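Local coordinates for magnesium and cobalt efflux protein CorC (Pseudomonas aeruginosa, PDB 3LLB) that probably takes part in magnesium and cobalt ion transport, this chain being the transporter-associated domain of the longer protein, at residues D20-N23 with E29-D32. Residues are numbered along the deposited sequence; the frame is centred on the assembly and turned at random.
Sequences DAFN and EFSD
The carboxamide of N23, on helix 19-26, bonds to both the N-H and the C=O of F30, as a peptide group would, and so ties the helix to the loop between helices 19-26 and 38-46 of the transporter-associated domain. The two bonds differ in quality. ND2 of N23 donates to O of F30 at 2.9 Å, nearly straight at 159°, in the carbonyl plane and on a lone pair of the acceptor; the oxygen also lies close to the amide's own plane. The return bond, from N of F30 to OD1 of N23, is longer at 3.2 Å and bent, its donor tilted out of the carbonyl plane. OD1 thus has two partners, the other being the hydroxyl of S28, and ND2 has two, O of F30 and a water, which together fix the rotation of the amide. With chi1 at -70°, CG of N23 lies beside its backbone N and anti to the carbonyl carbon, which directs the amide to the loop.

The tight side is aromatic. F22 is buried, and its CE2 approaches CE2 of F30 to 3.7 Å, near the plane of the F30 ring and at its edge. Planes at 56° and centroids 5.9 Å apart describe an oblique pair. V38 and L41 of helix 38-46 touch F22 and F30 respectively, so the pair joins both helices.

Toward the exposed D20 and D32 the contact loosens: OD2 of D20 and OD2 of D32 stay 6.6 Å apart. One water accepts from ND2 of N23 at 3.1 Å and donates to OD2 of D32 at 3.0 Å.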
loop_
_atom_site.group_PDB
_atom_site.type_symbol
_atom_site.label_atom_id
_atom_site.label_comp_id
_atom_site.label_asym_id
_atom_site.label_seq_id
_atom_site.Cartn_x
_atom_site.Cartn_y
_atom_site.Cartn_z
ATOM N N ASP A 20 -7.644 8.404 0.279
ATOM C CA ASP A 20 -8.689 8.876 1.235
ATOM C C ASP A 20 -9.317 7.710 2.020
ATOM O O ASP A 20 -9.474 7.759 3.265
ATOM C CB ASP A 20 -9.785 9.687 0.507
ATOM C CG ASP A 20 -10.303 8.979 -0.798
ATOM O OD1 ASP A 20 -11.059 7.957 -0.715
ATOM O OD2 ASP A 20 -9.981 9.455 -1.922
ATOM N N ALA A 21 -9.632 6.647 1.285
ATOM C CA ALA A 21 -10.122 5.370 1.848
ATOM C C ALA A 21 -9.111 4.728 2.748
ATOM O O ALA A 21 -9.488 4.296 3.823
ATOM C CB ALA A 21 -10.488 4.457 0.762
ATOM N N PHE A 22 -7.841 4.652 2.313
ATOM C CA PHE A 22 -6.798 4.073 3.144
ATOM C C PHE A 22 -6.639 4.813 4.505
ATOM O O PHE A 22 -6.566 4.173 5.546
ATOM C CB PHE A 22 -5.504 4.049 2.369
ATOM C CG PHE A 22 -4.353 3.409 3.087
ATOM C CD1 PHE A 22 -3.998 2.108 2.819
ATOM C CD2 PHE A 22 -3.602 4.134 3.991
ATOM C CE1 PHE A 22 -2.939 1.513 3.497
ATOM C CE2 PHE A 22 -2.569 3.524 4.677
ATOM C CZ PHE A 22 -2.226 2.204 4.370
ATOM N N ASN A 23 -6.539 6.141 4.478
ATOM C CA ASN A 23 -6.414 6.946 5.696
ATOM C C ASN A 23 -7.597 6.699 6.645
ATOM O O ASN A 23 -7.450 6.681 7.847
ATOM C CB ASN A 23 -6.336 8.428 5.387
ATOM C CG ASN A 23 -5.069 8.831 4.725
ATOM O OD1 ASN A 23 -4.075 8.124 4.783
ATOM N ND2 ASN A 23 -5.093 9.996 4.067
ATOM N N GLU A 29 -2.232 9.610 7.545
ATOM C CA GLU A 29 -2.456 10.973 7.031
ATOM C C GLU A 29 -1.674 11.213 5.722
ATOM O O GLU A 29 -1.126 12.294 5.477
ATOM C CB GLU A 29 -2.170 12.038 8.137
ATOM C CG GLU A 29 -2.617 11.728 9.573
ATOM C CD GLU A 29 -2.060 12.735 10.708
ATOM O OE1 GLU A 29 -1.130 13.567 10.498
ATOM O OE2 GLU A 29 -2.578 12.685 11.853
ATOM N N PHE A 30 -1.668 10.218 4.856
ATOM C CA PHE A 30 -1.038 10.331 3.536
ATOM C C PHE A 30 -1.792 11.369 2.726
ATOM O O PHE A 30 -2.983 11.551 2.912
ATOM C CB PHE A 30 -0.987 8.959 2.840
ATOM C CG PHE A 30 -0.110 7.962 3.560
ATOM C CD1 PHE A 30 1.246 8.201 3.675
ATOM C CD2 PHE A 30 -0.626 6.829 4.133
ATOM C CE1 PHE A 30 2.061 7.337 4.349
ATOM C CE2 PHE A 30 0.189 5.952 4.826
ATOM C CZ PHE A 30 1.548 6.223 4.908
ATOM N N SER A 31 -1.098 12.111 1.890
ATOM C CA SER A 31 -1.718 13.187 1.132
ATOM C C SER A 31 -2.607 12.747 -0.036
ATOM O O SER A 31 -2.122 12.272 -1.056
ATOM C CB SER A 31 -0.664 14.109 0.557
ATOM O OG SER A 31 -1.339 15.236 -0.012
ATOM N N ASP A 32 -3.908 12.978 0.105
ATOM C CA ASP A 32 -4.923 12.699 -0.937
ATOM C C ASP A 32 -4.902 13.735 -2.049
ATOM O O ASP A 32 -5.561 13.533 -3.065
ATOM C CB ASP A 32 -6.336 12.676 -0.318
ATOM C CG ASP A 32 -6.588 13.889 0.591
ATOM O OD1 ASP A 32 -6.781 15.022 0.064
ATOM O OD2 ASP A 32 -6.519 13.695 1.831
HETATM O O HOH W 1 -7.709 11.581 3.672
#